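Local coordinates for sensor protein (Vibrio cholerae, PDB 3BY9) that probably acts as a two-component histidine kinase, of which this chain is the extracytoplasmic sensor domain that binds C4-dicarboxylates such as succinate, at residues D40-D45 and N60-Q65; T75-R80 and G144-K149; F81-A86 and G98-W103; R104-L109 and S116-L121. All blocks are in the same frame, centred on the assembly; numbering follows the deposited sequence.

Interaction 1 (D40-D45 and N60-Q65); sequences DKELVD and NRYLEQ. With CA (calcium ion), chain C.
Glu42 and Tyr62 mark where helices 41-45 and 60-65 face each other. The two short axes stay 10.0 Å apart at their closest, and their N-to-C directions diverge by 139°, so the helices run roughly antiparallel but steeply inclined. One aromatic side chain bridges that spacing. Tyr62 has CG anti to its backbone N (chi1 174°), and its ring reaches across to the first turn of the other helix. Over one ring face lies the Glu42 carboxylate, stacked almost flat with planes 10° apart and with CD 3.9 Å above the ring centre; a bend at chi2 folds the glutamate chain over. At the ring edge, in its plane, Leu43 CD1 sits 3.7 Å from Tyr62 CE2, and the same methyl meets Leu63 CD2 at 3.9 Å. The phenol finishes the bridge: Tyr62 OH donates a short bond of 2.5 Å to Asp40 OD2, approaching nearly in line with the C-O bond. Asp40 OD1 binds the calcium ion at 2.3 Å, so the tyrosine is a second-shell residue, which probably restrains the orientation of the metal-binding carboxylate. Leu36 O and two waters also bind the ion. Asp40 precedes helix 41-48, while Leu43 and Leu63 face inward, packing with Ile37 of helix 33-38 onto Leu77 of strand 74-79 and Ile146 of strand 141-150.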
# COMPACT_ATOMS: atom_id res chain seq x y z
N ASP A 40 -14.94 15.39 -12.79
CA ASP A 40 -14.44 16.48 -13.62
C ASP A 40 -14.71 16.22 -15.09
O ASP A 40 -14.54 15.07 -15.57
CB ASP A 40 -12.93 16.68 -13.42
CG ASP A 40 -12.60 17.23 -12.04
OD1 ASP A 40 -13.55 17.36 -11.22
OD2 ASP A 40 -11.41 17.54 -11.78
N LYS A 41 -15.03 17.28 -15.83
CA LYS A 41 -15.34 17.12 -17.26
C LYS A 41 -14.32 16.28 -18.06
O LYS A 41 -14.71 15.45 -18.86
CB LYS A 41 -15.51 18.50 -17.90
CG LYS A 41 -15.75 18.47 -19.44
CD LYS A 41 -16.14 19.90 -19.91
CE LYS A 41 -16.25 20.01 -21.47
NZ LYS A 41 -17.39 19.17 -21.94
N GLU A 42 -13.03 16.52 -17.84
CA GLU A 42 -12.01 15.80 -18.58
C GLU A 42 -12.13 14.28 -18.41
O GLU A 42 -11.87 13.52 -19.35
CB GLU A 42 -10.59 16.20 -18.13
CG GLU A 42 -10.19 17.71 -18.39
CD GLU A 42 -10.70 18.74 -17.35
OE1 GLU A 42 -11.64 18.44 -16.58
OE2 GLU A 42 -10.17 19.87 -17.34
N LEU A 43 -12.46 13.84 -17.19
CA LEU A 43 -12.55 12.40 -16.95
C LEU A 43 -13.85 11.83 -17.53
O LEU A 43 -13.82 10.81 -18.20
CB LEU A 43 -12.50 12.09 -15.42
CG LEU A 43 -11.10 12.09 -14.80
CD1 LEU A 43 -10.45 13.51 -14.86
CD2 LEU A 43 -11.24 11.64 -13.31
N VAL A 44 -14.97 12.52 -17.29
CA VAL A 44 -16.23 11.98 -17.79
C VAL A 44 -16.23 11.99 -19.32
O VAL A 44 -16.64 10.99 -19.93
CB VAL A 44 -17.45 12.74 -17.26
CG1 VAL A 44 -18.77 12.20 -17.91
CG2 VAL A 44 -17.49 12.61 -15.73
N ASP A 45 -15.74 13.06 -19.93
CA ASP A 45 -15.73 13.11 -21.38
C ASP A 45 -14.87 11.99 -21.99
O ASP A 45 -15.19 11.48 -23.09
CB ASP A 45 -15.22 14.46 -21.89
CG ASP A 45 -16.27 15.61 -21.78
OD1 ASP A 45 -15.91 16.75 -22.13
OD2 ASP A 45 -17.41 15.36 -21.37
N ASN A 60 -5.29 12.91 -20.73
CA ASN A 60 -3.95 12.50 -20.30
C ASN A 60 -3.17 13.68 -19.73
O ASN A 60 -2.52 13.57 -18.69
CB ASN A 60 -3.13 12.01 -21.49
CG ASN A 60 -3.40 10.56 -21.86
OD1 ASN A 60 -3.88 9.75 -21.06
ND2 ASN A 60 -3.00 10.22 -23.08
N ARG A 61 -3.20 14.81 -20.45
CA ARG A 61 -2.45 15.99 -20.01
C ARG A 61 -3.02 16.55 -18.72
O ARG A 61 -2.27 17.03 -17.87
CB ARG A 61 -2.45 17.04 -21.13
CG ARG A 61 -1.58 16.48 -22.32
CD ARG A 61 -1.54 17.41 -23.55
NE ARG A 61 -0.64 16.89 -24.59
CZ ARG A 61 0.68 17.02 -24.59
NH1 ARG A 61 1.31 17.65 -23.60
NH2 ARG A 61 1.39 16.50 -25.59
N TYR A 62 -4.34 16.43 -18.55
CA TYR A 62 -4.95 16.92 -17.30
C TYR A 62 -4.52 16.03 -16.14
O TYR A 62 -4.12 16.54 -15.08
CB TYR A 62 -6.49 16.92 -17.43
CG TYR A 62 -7.18 17.27 -16.14
CD1 TYR A 62 -6.96 18.49 -15.52
CD2 TYR A 62 -8.09 16.37 -15.56
CE1 TYR A 62 -7.61 18.84 -14.30
CE2 TYR A 62 -8.76 16.71 -14.36
CZ TYR A 62 -8.51 17.92 -13.74
OH TYR A 62 -9.07 18.20 -12.50
N LEU A 63 -4.56 14.72 -16.32
CA LEU A 63 -4.19 13.82 -15.21
C LEU A 63 -2.69 14.01 -14.89
O LEU A 63 -2.26 13.89 -13.74
CB LEU A 63 -4.48 12.34 -15.57
CG LEU A 63 -5.99 12.03 -15.74
CD1 LEU A 63 -6.16 10.54 -16.16
CD2 LEU A 63 -6.75 12.32 -14.48
N GLU A 64 -1.90 14.32 -15.91
CA GLU A 64 -0.49 14.54 -15.67
C GLU A 64 -0.30 15.79 -14.78
O GLU A 64 0.56 15.79 -13.90
CB GLU A 64 0.21 14.69 -17.04
CG GLU A 64 1.72 14.85 -16.94
CD GLU A 64 2.39 15.00 -18.31
OE1 GLU A 64 1.70 15.15 -19.37
OE2 GLU A 64 3.64 14.96 -18.32
N GLN A 65 -1.11 16.83 -15.03
CA GLN A 65 -1.07 18.07 -14.25
C GLN A 65 -1.52 17.80 -12.83
O GLN A 65 -0.90 18.25 -11.88
CB GLN A 65 -1.98 19.13 -14.93
CG GLN A 65 -1.33 19.67 -16.17
CD GLN A 65 -2.28 20.37 -17.12
OE1 GLN A 65 -1.85 20.99 -18.11
NE2 GLN A 65 -3.57 20.28 -16.86
CA CA C . -14.69 17.49 -9.19
O HOH W 1 -15.49 15.28 -8.50
O HOH W 2 -13.61 19.74 -9.04

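Interaction 2 (T75-R80 and G144-K149); sequences TYLIDR and GVIVVK
Val147 lies against one face of the Tyr76 ring in a CH-pi contact, with CB 3.8 Å from the ring centroid and displaced toward the rim. The CG1 branch runs on to the phenol end, 3.6 Å from Tyr76 CZ, while the CG2 branch turns the other way and meets Ile78 CD1 at 3.8 Å. Tyr76 can lie over its neighbour because CG occupies the crowded position between backbone N and carbonyl carbon (chi1 51°). Lys149 CB touches the edge of the same ring.

Beneath these side chains the backbones form a regular antiparallel ladder. Tyr76 with Val147 and Ile78 with Val145 are hydrogen-bonded pairs, each closed by two bonds; that from Ile78 N to Val145 O is 2.8 Å long. Thr75 with Val148 and Leu77 with Ile146 are the non-hydrogen-bonded pairs, and their side chains point to the other face of the sheet. There Thr75 and Val148 lie side by side, and Ile146 CD1 curls back to 3.3 Å from Tyr76 O. At the far end Gly144 CA comes within 3.2 Å of Ile78 O.

Strand 141-150 is the central strand of the five-stranded sheet and strand 74-79 its neighbour; the 2-1-5-4-3 order is that of a PAS-like fold. Further out, Tyr76 OH hydrogen-bonds Tyr106 OH, and the extended Lys149 carries NZ to Gln127 O and a bound succinate. The chemistry thus implies a largely apolar floor, tied by four backbone bonds, with two polar side-chain ends reaching toward the ligand pocket.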
# COMPACT_ATOMS: atom_id res chain seq x y z
N THR A 75 -1.63 8.79 -11.65
CA THR A 75 -3.08 9.13 -11.48
C THR A 75 -3.66 8.64 -12.81
O THR A 75 -3.24 9.11 -13.86
CB THR A 75 -3.30 10.64 -11.30
OG1 THR A 75 -2.64 11.09 -10.10
CG2 THR A 75 -4.81 10.93 -11.18
N TYR A 76 -4.65 7.73 -12.76
CA TYR A 76 -5.06 7.13 -14.02
C TYR A 76 -6.54 6.75 -14.00
O TYR A 76 -7.10 6.42 -12.96
CB TYR A 76 -4.20 5.89 -14.36
CG TYR A 76 -4.04 4.86 -13.27
CD1 TYR A 76 -4.64 3.60 -13.40
CD2 TYR A 76 -3.23 5.10 -12.12
CE1 TYR A 76 -4.42 2.58 -12.42
CE2 TYR A 76 -3.03 4.11 -11.17
CZ TYR A 76 -3.60 2.89 -11.31
OH TYR A 76 -3.33 1.93 -10.36
N LEU A 77 -7.11 6.79 -15.19
CA LEU A 77 -8.56 6.58 -15.40
C LEU A 77 -8.84 5.27 -16.08
O LEU A 77 -8.27 4.98 -17.12
CB LEU A 77 -9.06 7.76 -16.29
CG LEU A 77 -10.55 7.75 -16.63
CD1 LEU A 77 -11.37 8.08 -15.36
CD2 LEU A 77 -10.81 8.87 -17.63
N ILE A 78 -9.76 4.48 -15.50
CA ILE A 78 -10.05 3.15 -16.01
C ILE A 78 -11.51 3.06 -16.46
O ILE A 78 -12.39 3.58 -15.77
CB ILE A 78 -9.80 2.15 -14.88
CG1 ILE A 78 -8.37 2.39 -14.28
CG2 ILE A 78 -9.80 0.75 -15.43
CD1 ILE A 78 -8.06 1.42 -13.13
N ASP A 79 -11.78 2.42 -17.61
CA ASP A 79 -13.15 2.29 -18.06
C ASP A 79 -13.90 1.23 -17.26
O ASP A 79 -13.38 0.63 -16.34
CB ASP A 79 -13.21 2.06 -19.60
CG ASP A 79 -12.75 0.67 -20.04
OD1 ASP A 79 -12.58 -0.22 -19.21
OD2 ASP A 79 -12.56 0.47 -21.27
N ARG A 80 -15.18 1.02 -17.55
CA ARG A 80 -15.95 0.13 -16.71
C ARG A 80 -15.65 -1.35 -16.92
O ARG A 80 -16.18 -2.20 -16.19
CB ARG A 80 -17.46 0.41 -16.91
CG ARG A 80 -17.99 0.01 -18.26
CD ARG A 80 -19.51 0.30 -18.23
NE ARG A 80 -20.17 -0.16 -19.44
CZ ARG A 80 -20.55 -1.41 -19.65
NH1 ARG A 80 -20.32 -2.34 -18.73
NH2 ARG A 80 -21.15 -1.73 -20.80
N GLY A 144 -16.75 4.36 -14.77
CA GLY A 144 -15.35 3.95 -14.71
C GLY A 144 -14.82 4.22 -13.30
O GLY A 144 -15.58 4.47 -12.37
N VAL A 145 -13.50 4.21 -13.16
CA VAL A 145 -12.88 4.38 -11.85
C VAL A 145 -11.64 5.25 -12.03
O VAL A 145 -10.89 5.06 -13.01
CB VAL A 145 -12.37 2.99 -11.31
CG1 VAL A 145 -11.48 3.17 -10.04
CG2 VAL A 145 -13.58 2.11 -10.91
N ILE A 146 -11.45 6.19 -11.11
CA ILE A 146 -10.23 7.03 -11.13
C ILE A 146 -9.37 6.56 -9.93
O ILE A 146 -9.89 6.27 -8.84
CB ILE A 146 -10.62 8.53 -11.05
CG1 ILE A 146 -9.36 9.41 -10.96
CG2 ILE A 146 -11.44 8.84 -9.81
CD1 ILE A 146 -8.47 9.36 -12.20
N VAL A 147 -8.05 6.45 -10.17
CA VAL A 147 -7.12 5.91 -9.17
C VAL A 147 -5.94 6.83 -8.98
O VAL A 147 -5.43 7.41 -9.94
CB VAL A 147 -6.53 4.57 -9.66
CG1 VAL A 147 -5.66 3.94 -8.54
CG2 VAL A 147 -7.67 3.57 -10.05
N VAL A 148 -5.54 7.00 -7.73
CA VAL A 148 -4.30 7.76 -7.45
C VAL A 148 -3.39 6.74 -6.72
O VAL A 148 -3.83 6.11 -5.77
CB VAL A 148 -4.61 8.92 -6.50
CG1 VAL A 148 -3.29 9.52 -5.92
CG2 VAL A 148 -5.29 10.06 -7.30
N LYS A 149 -2.14 6.60 -7.18
CA LYS A 149 -1.17 5.71 -6.53
C LYS A 149 -0.09 6.58 -5.92
O LYS A 149 0.49 7.42 -6.59
CB LYS A 149 -0.55 4.78 -7.57
CG LYS A 149 0.54 3.87 -7.00
CD LYS A 149 1.24 3.11 -8.16
CE LYS A 149 2.34 2.17 -7.56
NZ LYS A 149 3.05 1.50 -8.72

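Interaction 3 (F81-A86 and G98-W103); sequences FGNTIA and GRNFAW
Asn100 lays its side-chain amide against the Gly82-Asn83 peptide, with Asn100 CG 3.4 Å from Gly82 O. CG stands anti to the backbone N (chi1 -177°), turned toward the other segment. Both protons of Asn100 ND2 find acceptors close to the amide plane: Asn83 OD1 at 2.9 Å, in a nearly straight bond (175° at the hydrogen), and Phe81 O at 3.1 Å. Seen from the acceptors, ND2 stands above each carbonyl plane. On its other branch, Asn100 OD1 accepts from Ala102 N at 2.9 Å, an Asx turn. Three bonds therefore fix the rotation of this amide.

Gly82 supplies the tight spot. Its positive phi (99°) bends the chain, and its CA faces Ala102 CB, while Gly82 O accepts from Phe101 N at 2.8 Å. The bend belongs to the beta-hairpin turn between strands 74-79 and 84-87, where Asp79 OD1 accepts from the backbone N of both Phe81 and Asn83. Just beyond it, Ile85 and Ala86 both face Leu77 in a classic beta bulge.

On the Thr84 side, Arg99 O receives two donors from opposite faces of its carbonyl plane, Thr84 N at 2.9 Å and Thr84 OG1 at 3.1 Å. Thr84 OG1 also lies at the edge of the Phe101 ring, 3.2 Å from Phe101 CE2. Gly98 N returns a bond to Thr84 O. Past these backbone links, the side chains of Phe101 and Arg99 touch Ser123 and Thr124, two residues of the succinate site.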
# COMPACT_ATOMS: atom_id res chain seq x y z
N PHE A 81 -14.76 -1.62 -17.87
CA PHE A 81 -14.33 -2.98 -18.18
C PHE A 81 -12.95 -3.27 -17.55
O PHE A 81 -12.46 -4.40 -17.61
CB PHE A 81 -14.26 -3.16 -19.70
CG PHE A 81 -15.56 -2.77 -20.39
CD1 PHE A 81 -16.65 -3.60 -20.33
CD2 PHE A 81 -15.66 -1.57 -21.05
CE1 PHE A 81 -17.84 -3.24 -20.95
CE2 PHE A 81 -16.86 -1.22 -21.68
CZ PHE A 81 -17.92 -2.07 -21.61
N GLY A 82 -12.36 -2.24 -16.94
CA GLY A 82 -11.05 -2.40 -16.32
C GLY A 82 -9.90 -1.90 -17.17
O GLY A 82 -8.76 -2.02 -16.72
N ASN A 83 -10.16 -1.34 -18.35
CA ASN A 83 -9.03 -0.90 -19.21
C ASN A 83 -8.59 0.52 -18.89
O ASN A 83 -9.41 1.43 -18.78
CB ASN A 83 -9.43 -0.91 -20.68
CG ASN A 83 -9.96 -2.24 -21.12
OD1 ASN A 83 -9.25 -3.27 -21.03
ND2 ASN A 83 -11.20 -2.24 -21.60
N THR A 84 -7.29 0.73 -18.76
CA THR A 84 -6.82 2.08 -18.49
C THR A 84 -6.92 2.86 -19.79
O THR A 84 -6.35 2.45 -20.80
CB THR A 84 -5.35 2.06 -18.00
OG1 THR A 84 -5.32 1.30 -16.81
CG2 THR A 84 -4.89 3.54 -17.65
N ILE A 85 -7.66 3.97 -19.77
CA ILE A 85 -7.83 4.75 -20.99
C ILE A 85 -7.09 6.09 -20.98
O ILE A 85 -6.89 6.65 -22.03
CB ILE A 85 -9.32 5.02 -21.34
CG1 ILE A 85 -9.98 5.90 -20.25
CG2 ILE A 85 -10.11 3.70 -21.48
CD1 ILE A 85 -11.36 6.41 -20.81
N ALA A 86 -6.72 6.61 -19.81
CA ALA A 86 -5.95 7.87 -19.79
C ALA A 86 -5.11 7.81 -18.53
O ALA A 86 -5.49 7.19 -17.55
CB ALA A 86 -6.90 9.11 -19.78
N GLY A 98 -3.85 1.21 -21.78
CA GLY A 98 -4.11 -0.05 -22.47
C GLY A 98 -4.05 -1.27 -21.56
O GLY A 98 -4.46 -2.37 -21.96
N ARG A 99 -3.56 -1.10 -20.33
CA ARG A 99 -3.44 -2.27 -19.44
C ARG A 99 -4.75 -2.40 -18.70
O ARG A 99 -5.34 -1.38 -18.32
CB ARG A 99 -2.33 -2.06 -18.38
CG ARG A 99 -0.99 -1.69 -18.95
CD ARG A 99 -0.45 -2.75 -19.87
NE ARG A 99 1.00 -2.64 -20.01
CZ ARG A 99 1.88 -3.28 -19.24
NH1 ARG A 99 1.47 -4.07 -18.26
NH2 ARG A 99 3.18 -3.13 -19.46
N ASN A 100 -5.17 -3.64 -18.44
CA ASN A 100 -6.43 -3.89 -17.75
C ASN A 100 -6.18 -4.26 -16.31
O ASN A 100 -5.30 -5.12 -16.04
CB ASN A 100 -7.20 -4.97 -18.53
CG ASN A 100 -8.56 -5.24 -17.94
OD1 ASN A 100 -8.66 -5.84 -16.87
ND2 ASN A 100 -9.61 -4.80 -18.62
N PHE A 101 -6.90 -3.63 -15.36
CA PHE A 101 -6.70 -3.91 -13.93
C PHE A 101 -7.99 -4.40 -13.25
O PHE A 101 -8.18 -4.18 -12.06
CB PHE A 101 -6.20 -2.64 -13.23
CG PHE A 101 -4.84 -2.19 -13.76
CD1 PHE A 101 -3.75 -3.01 -13.63
CD2 PHE A 101 -4.70 -0.98 -14.43
CE1 PHE A 101 -2.48 -2.65 -14.19
CE2 PHE A 101 -3.44 -0.59 -14.98
CZ PHE A 101 -2.33 -1.45 -14.86
N ALA A 102 -8.85 -5.05 -14.04
CA ALA A 102 -10.13 -5.53 -13.44
C ALA A 102 -9.84 -6.54 -12.35
O ALA A 102 -10.68 -6.76 -11.49
CB ALA A 102 -11.03 -6.18 -14.51
N TRP A 103 -8.67 -7.17 -12.42
CA TRP A 103 -8.24 -8.17 -11.45
C TRP A 103 -7.78 -7.55 -10.11
O TRP A 103 -7.61 -8.28 -9.08
CB TRP A 103 -7.12 -9.04 -12.06
CG TRP A 103 -5.93 -8.25 -12.53
CD1 TRP A 103 -5.76 -7.64 -13.78
CD2 TRP A 103 -4.74 -7.94 -11.77
NE1 TRP A 103 -4.54 -6.95 -13.79
CE2 TRP A 103 -3.91 -7.13 -12.59
CE3 TRP A 103 -4.30 -8.26 -10.48
CZ2 TRP A 103 -2.66 -6.65 -12.15
CZ3 TRP A 103 -3.05 -7.78 -10.04
CH2 TRP A 103 -2.26 -6.98 -10.88

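Interaction 4 (R104-L109 and S116-L121); sequences RPYFYL and SQYFAL
Pro105 packs over one face of the Tyr118 ring, its CG 3.6 Å from Tyr118 CZ, in the close-packed part of the contact. Tyr118 has CG anti to its backbone N (chi1 -169°), and the ring meets the first turn of the helix. The edge of the Tyr106 ring adds a contact, CD2 to Tyr118 CD2 at 4.0 Å. Arg104 is gripped beside it. Ala120 CB covers one guanidinium face, 3.6 Å from NH1, while Arg104 NH2 donates to Leu121 O at 2.8 Å in a bent bond (139° at the hydrogen) that rises above the carbonyl plane. Arg104 NE hydrogen-bonds a bound succinate, as does Tyr106 OH, which also bonds Tyr76 OH.

The other parts are looser. A water in the guanidinium plane accepts from Arg104 NH1 at 2.9 Å and links it to Tyr118 OH. Toward the helix C-terminus, Leu109 CB touches Ser116 CB at 3.8 Å, and Ser116 OG, near Tyr106 O, has Ser110 as its stronger partner. Strand 116-121 is an outer strand of the sheet, bonded to strand 128-138, and helix 105-110 rests beside it with Tyr106 and Phe107 turned onto strand 141-150.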
# COMPACT_ATOMS: atom_id res chain seq x y z
N ARG A 104 -7.60 -6.23 -10.08
CA ARG A 104 -7.16 -5.59 -8.84
C ARG A 104 -8.33 -5.27 -7.93
O ARG A 104 -9.34 -4.73 -8.38
CB ARG A 104 -6.45 -4.27 -9.10
CG ARG A 104 -5.02 -4.41 -9.50
CD ARG A 104 -4.13 -4.87 -8.31
NE ARG A 104 -2.72 -4.49 -8.57
CZ ARG A 104 -1.66 -5.13 -8.08
NH1 ARG A 104 -1.81 -6.18 -7.28
NH2 ARG A 104 -0.42 -4.77 -8.48
N PRO A 105 -8.18 -5.50 -6.64
CA PRO A 105 -9.30 -5.18 -5.73
C PRO A 105 -9.75 -3.73 -5.78
O PRO A 105 -10.93 -3.44 -5.65
CB PRO A 105 -8.73 -5.53 -4.36
CG PRO A 105 -7.89 -6.77 -4.68
CD PRO A 105 -7.16 -6.34 -5.97
N TYR A 106 -8.81 -2.78 -5.95
CA TYR A 106 -9.29 -1.40 -5.95
C TYR A 106 -10.22 -1.13 -7.12
O TYR A 106 -11.11 -0.27 -6.99
CB TYR A 106 -8.11 -0.40 -5.88
CG TYR A 106 -7.14 -0.47 -7.06
CD1 TYR A 106 -7.48 0.05 -8.32
CD2 TYR A 106 -5.86 -1.03 -6.90
CE1 TYR A 106 -6.57 0.01 -9.41
CE2 TYR A 106 -4.95 -1.06 -7.98
CZ TYR A 106 -5.32 -0.55 -9.23
OH TYR A 106 -4.44 -0.62 -10.32
N PHE A 107 -10.09 -1.84 -8.24
CA PHE A 107 -10.98 -1.57 -9.34
C PHE A 107 -12.31 -2.36 -9.04
O PHE A 107 -13.41 -1.83 -9.18
CB PHE A 107 -10.41 -2.09 -10.67
CG PHE A 107 -11.38 -1.94 -11.82
CD1 PHE A 107 -11.53 -0.71 -12.46
CD2 PHE A 107 -12.24 -3.00 -12.15
CE1 PHE A 107 -12.50 -0.49 -13.40
CE2 PHE A 107 -13.24 -2.80 -13.10
CZ PHE A 107 -13.38 -1.53 -13.74
N TYR A 108 -12.16 -3.62 -8.66
CA TYR A 108 -13.34 -4.47 -8.39
C TYR A 108 -14.26 -3.81 -7.38
O TYR A 108 -15.52 -3.78 -7.56
CB TYR A 108 -12.83 -5.81 -7.81
CG TYR A 108 -13.91 -6.79 -7.39
CD1 TYR A 108 -14.75 -7.40 -8.33
CD2 TYR A 108 -14.05 -7.15 -6.06
CE1 TYR A 108 -15.71 -8.35 -7.95
CE2 TYR A 108 -14.99 -8.10 -5.64
CZ TYR A 108 -15.82 -8.70 -6.59
OH TYR A 108 -16.76 -9.64 -6.17
N LEU A 109 -13.66 -3.27 -6.31
CA LEU A 109 -14.50 -2.64 -5.28
C LEU A 109 -15.04 -1.29 -5.70
O LEU A 109 -16.21 -0.96 -5.43
CB LEU A 109 -13.75 -2.46 -3.98
CG LEU A 109 -13.17 -3.79 -3.41
CD1 LEU A 109 -12.25 -3.51 -2.21
CD2 LEU A 109 -14.33 -4.74 -3.03
N SER A 116 -12.39 2.99 -2.47
CA SER A 116 -11.67 1.84 -1.97
C SER A 116 -10.22 2.24 -1.84
O SER A 116 -9.79 3.28 -2.36
CB SER A 116 -11.81 0.61 -2.91
OG SER A 116 -11.17 0.86 -4.14
N GLN A 117 -9.47 1.44 -1.07
CA GLN A 117 -8.04 1.70 -0.95
C GLN A 117 -7.33 0.35 -0.92
O GLN A 117 -7.93 -0.68 -0.56
CB GLN A 117 -7.73 2.53 0.29
CG GLN A 117 -8.22 1.91 1.59
CD GLN A 117 -8.21 2.97 2.71
OE1 GLN A 117 -9.26 3.44 3.18
NE2 GLN A 117 -7.02 3.37 3.10
N TYR A 118 -6.04 0.34 -1.27
CA TYR A 118 -5.34 -0.94 -1.39
C TYR A 118 -3.85 -0.68 -1.43
O TYR A 118 -3.43 0.43 -1.68
CB TYR A 118 -5.73 -1.56 -2.75
CG TYR A 118 -5.31 -3.01 -2.95
CD1 TYR A 118 -5.80 -4.03 -2.09
CD2 TYR A 118 -4.49 -3.38 -4.01
CE1 TYR A 118 -5.47 -5.36 -2.30
CE2 TYR A 118 -4.15 -4.72 -4.25
CZ TYR A 118 -4.66 -5.70 -3.38
OH TYR A 118 -4.38 -7.02 -3.65
N PHE A 119 -3.03 -1.70 -1.12
CA PHE A 119 -1.58 -1.49 -1.27
C PHE A 119 -1.08 -2.71 -2.02
O PHE A 119 -1.66 -3.80 -1.90
CB PHE A 119 -0.86 -1.33 0.12
CG PHE A 119 -1.17 -2.42 1.10
CD1 PHE A 119 -0.46 -3.61 1.10
CD2 PHE A 119 -2.21 -2.27 2.02
CE1 PHE A 119 -0.77 -4.65 2.01
CE2 PHE A 119 -2.52 -3.30 2.92
CZ PHE A 119 -1.80 -4.48 2.90
N ALA A 120 -0.03 -2.54 -2.83
CA ALA A 120 0.45 -3.64 -3.62
C ALA A 120 1.77 -3.32 -4.26
O ALA A 120 2.22 -2.17 -4.26
CB ALA A 120 -0.55 -3.89 -4.77
N LEU A 121 2.34 -4.37 -4.86
CA LEU A 121 3.54 -4.20 -5.70
C LEU A 121 2.99 -3.98 -7.11
O LEU A 121 2.26 -4.82 -7.63
CB LEU A 121 4.40 -5.49 -5.68
CG LEU A 121 5.56 -5.45 -6.69
CD1 LEU A 121 6.58 -4.36 -6.35
CD2 LEU A 121 6.29 -6.81 -6.64
O HOH W 3 -4.03 -7.71 -6.32

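Interaction 2 is the buried core of the set, a backbone ladder with apolar side chains, and the other three lean on it. Interaction 1 packs its leucines on the sheet face bearing Leu77 and Ile146, but its rim is polar and metal-bound. On the face bearing Tyr76 and Val147 lies interaction 4, its Phe107 packed against Ile78 and Val145. Interaction 3 continues directly from strand 74-79 through the hairpin and is held by hydrogen bonds more than by apolar surface; Phe107 also packs against its Gly82 and Ala102. Interactions 2 and 4 supply succinate-binding residues and interaction 1 a calcium ligand; interactions 1 and 4 do not touch, their nearest atoms being about 12 Å apart.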